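Putative superoxide reductase (Thermotoga maritima, PDB 3QZB) probably catalyses the one-electron reduction of superoxide to hydrogen peroxide at a mononuclear iron centre, with rubredoxin as the electron donor. Local coordinates at residues K28-E34 with I47-K53; I65-F71 with E82-F88. The contacts are given in a common frame with arbitrary orientation. Residues are numbered along the deposited sequence.

Interaction 1: K28-E34 with I47-K53. With FE (Fe (III) ion), chain B.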
ATOM      1  N   LYS A  28      17.762   4.965  16.359  1.00  8.72           N
ATOM      2  CA  LYS A  28      17.104   5.781  15.370  1.00  8.79           C
ATOM      3  C   LYS A  28      15.878   5.105  14.746  1.00  8.17           C
ATOM      4  O   LYS A  28      14.998   5.815  14.261  1.00  9.32           O
ATOM      5  CB  LYS A  28      18.082   6.161  14.273  1.00  8.77           C
ATOM      6  CG  LYS A  28      18.603   5.022  13.430  1.00  9.32           C
ATOM      7  CD  LYS A  28      19.542   5.408  12.311  1.00 11.34           C
ATOM      8  CE  LYS A  28      20.795   6.042  12.698  1.00 13.66           C
ATOM      9  NZ  LYS A  28      21.603   5.041  13.426  1.00 16.80           N
ATOM     10  N   HIS A  29      15.827   3.780  14.681  1.00  7.37           N
ATOM     11  CA  HIS A  29      14.770   3.119  13.968  1.00  6.11           C
ATOM     12  C   HIS A  29      13.439   3.037  14.706  1.00  6.72           C
ATOM     13  O   HIS A  29      12.439   2.662  14.086  1.00  7.81           O
ATOM     14  CB  HIS A  29      15.196   1.707  13.588  1.00  7.44           C
ATOM     15  CG  HIS A  29      16.213   1.637  12.512  1.00  6.77           C
ATOM     16  ND1 HIS A  29      17.564   1.466  12.746  1.00  8.02           N
ATOM     17  CD2 HIS A  29      16.066   1.784  11.184  1.00  6.16           C
ATOM     18  CE1 HIS A  29      18.170   1.464  11.560  1.00  7.47           C
ATOM     19  NE2 HIS A  29      17.290   1.690  10.602  1.00  6.79           N
ATOM     20  N   VAL A  30      13.387   3.380  15.976  1.00  8.11           N
ATOM     21  CA  VAL A  30      12.157   3.164  16.743  1.00  8.22           C
ATOM     22  C   VAL A  30      11.071   4.136  16.246  1.00  8.24           C
ATOM     23  O   VAL A  30      11.278   5.366  16.216  1.00  9.13           O
ATOM     24  CB  VAL A  30      12.396   3.371  18.236  1.00  9.73           C
ATOM     25  CG1 VAL A  30      11.060   3.266  18.975  1.00 12.60           C
ATOM     26  CG2 VAL A  30      13.467   2.374  18.759  1.00 12.20           C
ATOM     27  N   PRO A  31       9.865   3.624  15.915  1.00  7.27           N
ATOM     28  CA  PRO A  31       8.766   4.552  15.547  1.00  7.73           C
ATOM     29  C   PRO A  31       8.177   5.117  16.834  1.00  9.31           C
ATOM     30  O   PRO A  31       7.782   4.349  17.711  1.00 14.41           O
ATOM     31  CB  PRO A  31       7.813   3.657  14.770  1.00  7.85           C
ATOM     32  CG  PRO A  31       7.992   2.299  15.357  1.00  8.78           C
ATOM     33  CD  PRO A  31       9.485   2.215  15.729  1.00  7.18           C
ATOM     34  N   VAL A  32       8.151   6.429  16.955  1.00  6.45           N
ATOM     35  CA  VAL A  32       7.713   7.095  18.157  1.00  6.98           C
ATOM     36  C   VAL A  32       6.290   7.640  17.984  1.00  6.81           C
ATOM     37  O   VAL A  32       6.029   8.386  17.044  1.00  6.94           O
ATOM     38  CB  VAL A  32       8.655   8.227  18.567  1.00  7.94           C
ATOM     39  CG1 VAL A  32       8.121   8.936  19.830  1.00  9.47           C
ATOM     40  CG2 VAL A  32      10.080   7.659  18.796  1.00 10.99           C
ATOM     41  N   ILE A  33       5.386   7.183  18.851  1.00  7.57           N
ATOM     42  CA  ILE A  33       3.971   7.566  18.832  1.00  7.14           C
ATOM     43  C   ILE A  33       3.758   8.817  19.687  1.00  7.19           C
ATOM     44  O   ILE A  33       4.239   8.861  20.837  1.00  9.08           O
ATOM     45  CB  ILE A  33       3.120   6.437  19.424  1.00  8.07           C
ATOM     46  CG1 ILE A  33       3.196   5.165  18.557  1.00  8.39           C
ATOM     47  CG2 ILE A  33       1.628   6.896  19.501  1.00  8.76           C
ATOM     48  CD1 ILE A  33       2.782   3.899  19.289  1.00  9.54           C
ATOM     49  N   GLU A  34       3.043   9.788  19.148  1.00  7.20           N
ATOM     50  CA  GLU A  34       2.515  10.914  19.926  1.00  7.71           C
ATOM     51  C   GLU A  34       0.997  10.885  19.783  1.00  7.13           C
ATOM     52  O   GLU A  34       0.470  11.036  18.695  1.00  8.53           O
ATOM     53  CB  GLU A  34       3.052  12.207  19.397  1.00  9.17           C
ATOM     54  CG  GLU A  34       4.548  12.322  19.554  1.00 15.24           C
ATOM     55  CD  GLU A  34       5.091  13.563  18.870  1.00 20.79           C
ATOM     56  OE1 GLU A  34       4.955  14.675  19.444  1.00 28.29           O
ATOM     57  OE2 GLU A  34       5.651  13.470  17.770  1.00 21.07           O
ATOM     58  N   ILE A  47      -2.871  11.189  15.791  1.00  7.16           N
ATOM     59  CA  ILE A  47      -1.762  10.312  16.092  1.00  7.43           C
ATOM     60  C   ILE A  47      -0.613  10.630  15.142  1.00  6.65           C
ATOM     61  O   ILE A  47      -0.743  10.563  13.931  1.00  7.50           O
ATOM     62  CB  ILE A  47      -2.150   8.828  15.941  1.00  7.16           C
ATOM     63  CG1 ILE A  47      -3.337   8.460  16.830  1.00  9.24           C
ATOM     64  CG2 ILE A  47      -0.952   7.926  16.227  1.00  8.27           C
ATOM     65  CD1 ILE A  47      -3.883   7.026  16.543  1.00 10.42           C
ATOM     66  N   VAL A  48       0.496  11.073  15.756  1.00  7.32           N
ATOM     67  CA  VAL A  48       1.727  11.334  14.991  1.00  6.33           C
ATOM     68  C   VAL A  48       2.666  10.168  15.243  1.00  6.60           C
ATOM     69  O   VAL A  48       2.859   9.722  16.384  1.00  8.72           O
ATOM     70  CB  VAL A  48       2.399  12.659  15.404  1.00  7.96           C
ATOM     71  CG1 VAL A  48       3.557  12.974  14.443  1.00  9.70           C
ATOM     72  CG2 VAL A  48       1.400  13.800  15.412  1.00 10.59           C
ATOM     73  N   VAL A  49       3.262   9.653  14.163  1.00  6.37           N
ATOM     74  CA  VAL A  49       4.303   8.620  14.314  1.00  5.49           C
ATOM     75  C   VAL A  49       5.519   9.078  13.490  1.00  5.89           C
ATOM     76  O   VAL A  49       5.378   9.500  12.353  1.00  6.42           O
ATOM     77  CB  VAL A  49       3.852   7.239  13.857  1.00  6.21           C
ATOM     78  CG1 VAL A  49       4.914   6.215  14.198  1.00  7.35           C
ATOM     79  CG2 VAL A  49       2.502   6.852  14.462  1.00  8.70           C
ATOM     80  N   THR A  50       6.689   9.029  14.134  1.00  6.30           N
ATOM     81  CA  THR A  50       7.938   9.518  13.538  1.00  6.60           C
ATOM     82  C   THR A  50       9.052   8.518  13.757  1.00  7.05           C
ATOM     83  O   THR A  50       9.270   8.053  14.857  1.00  8.90           O
ATOM     84  CB  THR A  50       8.342  10.846  14.203  1.00  7.82           C
ATOM     85  OG1 THR A  50       7.231  11.764  14.178  1.00 10.52           O
ATOM     86  CG2 THR A  50       9.547  11.480  13.522  1.00 10.98           C
ATOM     87  N   VAL A  51       9.763   8.178  12.689  1.00  6.69           N
ATOM     88  CA  VAL A  51      11.042   7.419  12.827  1.00  6.31           C
ATOM     89  C   VAL A  51      12.157   8.476  12.682  1.00  6.61           C
ATOM     90  O   VAL A  51      12.106   9.346  11.856  1.00  7.67           O
ATOM     91  CB  VAL A  51      11.150   6.325  11.754  1.00  7.07           C
ATOM     92  CG1 VAL A  51      12.508   5.617  11.815  1.00  8.24           C
ATOM     93  CG2 VAL A  51      10.010   5.297  11.922  1.00  9.40           C
ATOM     94  N   GLY A  52      13.159   8.321  13.530  1.00 10.74           N
ATOM     95  CA  GLY A  52      14.330   9.182  13.489  1.00 11.41           C
ATOM     96  C   GLY A  52      14.001  10.398  14.270  1.00 14.17           C
ATOM     97  O   GLY A  52      14.499  11.444  13.945  1.00 18.08           O
ATOM     98  N   LYS A  53      13.140  10.232  15.283  1.00 15.65           N
ATOM     99  CA  LYS A  53      12.583  11.295  16.086  1.00 17.23           C
ATOM    100  C   LYS A  53      13.637  12.134  16.832  1.00 17.32           C
ATOM    101  O   LYS A  53      13.676  13.355  16.723  1.00 19.73           O
ATOM    102  CB  LYS A  53      11.567  10.709  17.076  1.00 19.38           C
ATOM    103  CG  LYS A  53      10.976  11.669  18.045  1.00 26.48           C
ATOM    104  CD  LYS A  53      10.101  12.699  17.370  1.00 27.03           C
ATOM    105  CE  LYS A  53       9.362  13.532  18.445  1.00 36.48           C
ATOM    106  NZ  LYS A  53       8.764  14.774  17.902  1.00 40.70           N
TER
HETATM  107 FE    FE B 132      17.809   1.895   8.516  1.00  5.79          FE
HETATM  108  O   HOH W   1      13.361   7.020  16.161  1.00  9.74           O
HETATM  109  O   HOH W   2       6.027  11.179  16.624  1.00 13.20           O
HETATM  110  O   HOH W   3       6.278  15.421  16.248  1.00 28.33           O

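Interaction 2: I65-F71 with E82-F88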
ATOM      1  N   ILE A  65      13.671   4.805   5.338  1.00  5.15           N
ATOM      2  CA  ILE A  65      12.426   4.224   5.894  1.00  5.53           C
ATOM      3  C   ILE A  65      11.342   4.215   4.841  1.00  5.25           C
ATOM      4  O   ILE A  65      11.036   5.206   4.214  1.00  5.87           O
ATOM      5  CB  ILE A  65      11.980   5.052   7.108  1.00  5.48           C
ATOM      6  CG1 ILE A  65      13.085   5.164   8.173  1.00  6.38           C
ATOM      7  CG2 ILE A  65      10.657   4.489   7.677  1.00  6.57           C
ATOM      8  CD1 ILE A  65      13.594   3.836   8.664  1.00  7.68           C
ATOM      9  N   ARG A  66      10.779   3.037   4.609  1.00  5.11           N
ATOM     10  CA  ARG A  66       9.761   2.819   3.593  1.00  5.01           C
ATOM     11  C   ARG A  66       8.337   3.175   4.052  1.00  4.56           C
ATOM     12  O   ARG A  66       7.563   3.689   3.254  1.00  5.08           O
ATOM     13  CB  ARG A  66       9.771   1.336   3.211  1.00  5.15           C
ATOM     14  CG  ARG A  66      11.010   0.860   2.449  1.00  5.35           C
ATOM     15  CD  ARG A  66      10.925   1.202   0.999  1.00  5.76           C
ATOM     16  NE  ARG A  66      12.002   0.647   0.186  1.00  6.26           N
ATOM     17  CZ  ARG A  66      12.087  -0.608  -0.180  1.00  6.66           C
ATOM     18  NH1 ARG A  66      11.173  -1.488   0.161  1.00  7.59           N
ATOM     19  NH2 ARG A  66      13.115  -1.020  -0.936  1.00  7.36           N
ATOM     20  N   TRP A  67       7.999   2.833   5.284  1.00  4.28           N
ATOM     21  CA  TRP A  67       6.621   2.994   5.777  1.00  4.98           C
ATOM     22  C   TRP A  67       6.543   2.923   7.258  1.00  4.58           C
ATOM     23  O   TRP A  67       7.401   2.386   7.941  1.00  5.10           O
ATOM     24  CB  TRP A  67       5.657   2.020   5.056  1.00  5.46           C
ATOM     25  CG  TRP A  67       5.981   0.549   5.079  1.00  4.39           C
ATOM     26  CD1 TRP A  67       6.444  -0.169   4.016  1.00  5.06           C
ATOM     27  CD2 TRP A  67       5.907  -0.414   6.177  1.00  4.63           C
ATOM     28  NE1 TRP A  67       6.561  -1.486   4.318  1.00  4.86           N
ATOM     29  CE2 TRP A  67       6.246  -1.681   5.639  1.00  4.88           C
ATOM     30  CE3 TRP A  67       5.571  -0.352   7.524  1.00  5.26           C
ATOM     31  CZ2 TRP A  67       6.238  -2.848   6.398  1.00  6.03           C
ATOM     32  CZ3 TRP A  67       5.569  -1.497   8.271  1.00  5.60           C
ATOM     33  CH2 TRP A  67       5.887  -2.731   7.707  1.00  5.80           C
ATOM     34  N   ILE A  68       5.392   3.431   7.742  1.00  4.88           N
ATOM     35  CA  ILE A  68       4.864   3.221   9.081  1.00  4.61           C
ATOM     36  C   ILE A  68       3.445   2.681   8.883  1.00  4.50           C
ATOM     37  O   ILE A  68       2.721   3.191   8.008  1.00  5.83           O
ATOM     38  CB  ILE A  68       4.811   4.542   9.843  1.00  5.56           C
ATOM     39  CG1 ILE A  68       6.215   4.992  10.260  1.00  5.90           C
ATOM     40  CG2 ILE A  68       3.861   4.445  11.070  1.00  7.17           C
ATOM     41  CD1 ILE A  68       6.298   6.473  10.592  1.00  7.09           C
ATOM     42  N   LYS A  69       3.055   1.676   9.661  1.00  5.41           N
ATOM     43  CA  LYS A  69       1.645   1.332   9.775  1.00  5.31           C
ATOM     44  C   LYS A  69       1.262   1.385  11.200  1.00  5.80           C
ATOM     45  O   LYS A  69       2.087   1.258  12.110  1.00  6.90           O
ATOM     46  CB  LYS A  69       1.269   0.048   9.020  1.00  6.83           C
ATOM     47  CG  LYS A  69       1.874  -1.210   9.540  1.00  7.84           C
ATOM     48  CD  LYS A  69       1.337  -2.460   8.835  1.00  6.89           C
ATOM     49  CE  LYS A  69       1.395  -2.478   7.319  1.00  6.05           C
ATOM     50  NZ  LYS A  69       2.754  -2.187   6.730  1.00  6.68           N
ATOM     51  N   VAL A  70      -0.039   1.601  11.445  1.00  6.33           N
ATOM     52  CA  VAL A  70      -0.579   1.731  12.783  1.00  6.44           C
ATOM     53  C   VAL A  70      -1.709   0.713  12.923  1.00  5.54           C
ATOM     54  O   VAL A  70      -2.519   0.549  12.030  1.00  5.67           O
ATOM     55  CB  VAL A  70      -1.083   3.127  13.032  1.00  6.79           C
ATOM     56  CG1 VAL A  70      -1.816   3.265  14.407  1.00  7.32           C
ATOM     57  CG2 VAL A  70       0.072   4.163  12.932  1.00  8.38           C
ATOM     58  N   PHE A  71      -1.707   0.018  14.048  1.00  5.82           N
ATOM     59  CA  PHE A  71      -2.772  -0.880  14.447  1.00  5.96           C
ATOM     60  C   PHE A  71      -3.431  -0.336  15.730  1.00  6.43           C
ATOM     61  O   PHE A  71      -2.775   0.295  16.560  1.00  7.38           O
ATOM     62  CB  PHE A  71      -2.251  -2.294  14.716  1.00  6.96           C
ATOM     63  CG  PHE A  71      -1.779  -2.994  13.447  1.00  6.35           C
ATOM     64  CD1 PHE A  71      -2.664  -3.739  12.678  1.00  6.60           C
ATOM     65  CD2 PHE A  71      -0.441  -2.935  13.066  1.00  7.88           C
ATOM     66  CE1 PHE A  71      -2.258  -4.350  11.536  1.00  7.40           C
ATOM     67  CE2 PHE A  71       0.005  -3.586  11.899  1.00  7.36           C
ATOM     68  CZ  PHE A  71      -0.906  -4.305  11.159  1.00  7.50           C
ATOM     69  N   GLU A  82      -5.987  -2.686  11.418  1.00  5.70           N
ATOM     70  CA  GLU A  82      -5.041  -1.808  10.738  1.00  4.87           C
ATOM     71  C   GLU A  82      -5.694  -0.436  10.584  1.00  4.74           C
ATOM     72  O   GLU A  82      -6.642  -0.254   9.829  1.00  6.75           O
ATOM     73  CB  GLU A  82      -4.655  -2.374   9.364  1.00  5.66           C
ATOM     74  CG  GLU A  82      -3.461  -1.620   8.736  1.00  4.94           C
ATOM     75  CD  GLU A  82      -3.023  -2.208   7.422  1.00  5.68           C
ATOM     76  OE1 GLU A  82      -3.875  -2.248   6.494  1.00  5.41           O
ATOM     77  OE2 GLU A  82      -1.827  -2.601   7.309  1.00  6.12           O
ATOM     78  N   VAL A  83      -5.209   0.517  11.340  1.00  5.38           N
ATOM     79  CA  VAL A  83      -5.635   1.910  11.213  1.00  5.60           C
ATOM     80  C   VAL A  83      -5.235   2.488   9.853  1.00  5.11           C
ATOM     81  O   VAL A  83      -5.996   3.162   9.198  1.00  5.65           O
ATOM     82  CB  VAL A  83      -5.058   2.746  12.373  1.00  5.62           C
ATOM     83  CG1 VAL A  83      -5.154   4.249  12.148  1.00  7.24           C
ATOM     84  CG2 VAL A  83      -5.723   2.334  13.689  1.00  7.30           C
ATOM     85  N   GLY A  84      -4.004   2.162   9.410  1.00  4.86           N
ATOM     86  CA  GLY A  84      -3.530   2.654   8.144  1.00  5.21           C
ATOM     87  C   GLY A  84      -2.108   2.184   7.882  1.00  4.28           C
ATOM     88  O   GLY A  84      -1.450   1.733   8.769  1.00  5.00           O
ATOM     89  N   ARG A  85      -1.724   2.316   6.604  1.00  5.02           N
ATOM     90  CA  ARG A  85      -0.341   2.125   6.164  1.00  4.95           C
ATOM     91  C   ARG A  85       0.029   3.402   5.452  1.00  4.58           C
ATOM     92  O   ARG A  85      -0.731   3.897   4.585  1.00  5.10           O
ATOM     93  CB  ARG A  85      -0.206   0.913   5.234  1.00  5.16           C
ATOM     94  CG  ARG A  85       1.229   0.757   4.655  1.00  4.88           C
ATOM     95  CD  ARG A  85       1.320  -0.479   3.820  1.00  5.29           C
ATOM     96  NE  ARG A  85       2.490  -0.561   2.947  1.00  5.45           N
ATOM     97  CZ  ARG A  85       3.393  -1.557   2.949  1.00  4.95           C
ATOM     98  NH1 ARG A  85       3.532  -2.413   3.968  1.00  5.09           N
ATOM     99  NH2 ARG A  85       4.221  -1.665   1.908  1.00  4.98           N
ATOM    100  N   TYR A  86       1.193   3.951   5.811  1.00  5.13           N
ATOM    101  CA  TYR A  86       1.621   5.282   5.358  1.00  4.81           C
ATOM    102  C   TYR A  86       3.019   5.124   4.744  1.00  4.92           C
ATOM    103  O   TYR A  86       3.987   4.833   5.464  1.00  5.38           O
ATOM    104  CB  TYR A  86       1.630   6.248   6.567  1.00  5.57           C
ATOM    105  CG  TYR A  86       0.354   6.168   7.396  1.00  5.13           C
ATOM    106  CD1 TYR A  86      -0.815   6.806   6.954  1.00  5.56           C
ATOM    107  CD2 TYR A  86       0.290   5.372   8.517  1.00  5.19           C
ATOM    108  CE1 TYR A  86      -2.043   6.648   7.669  1.00  6.02           C
ATOM    109  CE2 TYR A  86      -0.912   5.241   9.214  1.00  5.68           C
ATOM    110  CZ  TYR A  86      -2.055   5.844   8.802  1.00  6.16           C
ATOM    111  OH  TYR A  86      -3.205   5.662   9.544  1.00  6.94           O
ATOM    112  N   GLU A  87       3.061   5.239   3.437  1.00  4.92           N
ATOM    113  CA  GLU A  87       4.256   4.955   2.675  1.00  5.15           C
ATOM    114  C   GLU A  87       4.984   6.248   2.333  1.00  4.73           C
ATOM    115  O   GLU A  87       4.346   7.202   1.895  1.00  6.46           O
ATOM    116  CB  GLU A  87       3.894   4.203   1.391  1.00  5.30           C
ATOM    117  CG  GLU A  87       3.301   2.865   1.649  1.00  5.68           C
ATOM    118  CD  GLU A  87       3.050   2.079   0.395  1.00  5.96           C
ATOM    119  OE1 GLU A  87       3.392   2.501  -0.717  1.00  7.02           O
ATOM    120  OE2 GLU A  87       2.431   0.978   0.526  1.00  6.41           O
ATOM    121  N   PHE A  88       6.301   6.196   2.426  1.00  5.28           N
ATOM    122  CA  PHE A  88       7.205   7.325   2.165  1.00  5.30           C
ATOM    123  C   PHE A  88       8.027   6.918   0.947  1.00  5.13           C
ATOM    124  O   PHE A  88       8.942   6.085   1.135  1.00  6.49           O
ATOM    125  CB  PHE A  88       8.067   7.590   3.394  1.00  5.79           C
ATOM    126  CG  PHE A  88       7.254   7.605   4.667  1.00  6.08           C
ATOM    127  CD1 PHE A  88       6.203   8.527   4.836  1.00  5.57           C
ATOM    128  CD2 PHE A  88       7.499   6.715   5.675  1.00  6.11           C
ATOM    129  CE1 PHE A  88       5.437   8.486   6.003  1.00  6.11           C
ATOM    130  CE2 PHE A  88       6.703   6.697   6.801  1.00  7.14           C
ATOM    131  CZ  PHE A  88       5.676   7.589   6.961  1.00  7.29           C
TER

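Interaction 1: K28-E34 with I47-K53
Strand 31-34 runs antiparallel to strand 44-51, tied by paired backbone hydrogen bonds at V32/T50 (V32 N to T50 O 2.9 Å, T50 N to V32 O 3.1 Å) and E34/V48 (E34 N to V48 O 2.8 Å, V48 N to E34 O 2.9 Å). P31, I33, V49 and V51 point to one face. Proline costs nothing at P31, whose amide is not needed to bond 47-53; its ring packs with CB 3.9 Å from V49 CG1 and 4.0 Å from V51 CG2. The t rotamers of V49 and V51 suit the beta backbone, and this apolar face packs on strands 65-74 and 119-127, inside the desulfoferrodoxin family's immunoglobulin-like sandwich. V32, E34, V48 and T50 occupy the wetter face. There E34, extended (chi1 m, chi2 t), brings OE2 to K53 NZ in a weak salt bridge (3.4 Å) and to two waters, one shared with V32 O and T50 OG1, the other with K53 NZ. G52 has a positive phi (84°), easy for a residue without CB, and its N shares a water with K28 O and V30 O. H29 turns its CA-to-CB bond away from 47-53: NE2 binds iron at 2.2 Å, and ND1 is hydrogen-bonded to E27.

Interaction 2: I65-F71 with E82-F88
E82 lies near the start of strand 81-87, beside F71; its carboxylate reaches R85 and W67 of the third subunit and N89 of the second. V83 and G84 both face V70, forming a classic beta bulge: V70 O accepts from V83 N at 2.8 Å and weakly from G84 N at 3.4 Å. Glycine fits here because a CB would strike the Y86 hydroxyl, which is hydrogen-bonded to T111. R85 lays its guanidinium over the W67 indole, CZ 3.6 Å from the five-membered ring centroid, a cation-pi contact. On the other face, Y86 packs CE2 against V70 CG2 (4.0 Å), and its backbone N donates to I68 O (2.8 Å). E87 OE2 pairs with R85 NE at 2.9 Å. F88 N then bonds to R66 O (2.9 Å), and its CE2 meets I68 CD1 (3.8 Å). K69 NZ sits 2.9 Å from R85 NH1, so this buried hairpin face probably relies on the acidic E82 and E87, including those of neighbouring subunits, to balance its positive charge.

Overall arrangement
The strands 44-51 and 65-74, consecutive in the chain, carry interactions 1 and 2 into opposing layers of the sandwich, with centres about 11 Å apart. Their apolar faces meet directly: V49 CG2 lies 3.9 Å from V70 CG2, and V51 CG1 lies 3.7 Å from I65 CG1. The I68 methyl CD1 also packs on the backbone carbonyl V49 O at 3.6 Å. At the iron end, H29 CD2 approaches I65 CD1 at 4.1 Å, so a ligand from interaction 1 rests against an apolar side chain of interaction 2. That side chain is about 5 Å from the iron, whose coordination H57, H63, C127 and H130 complete. Away from this core, interaction 2 alone meets other subunits.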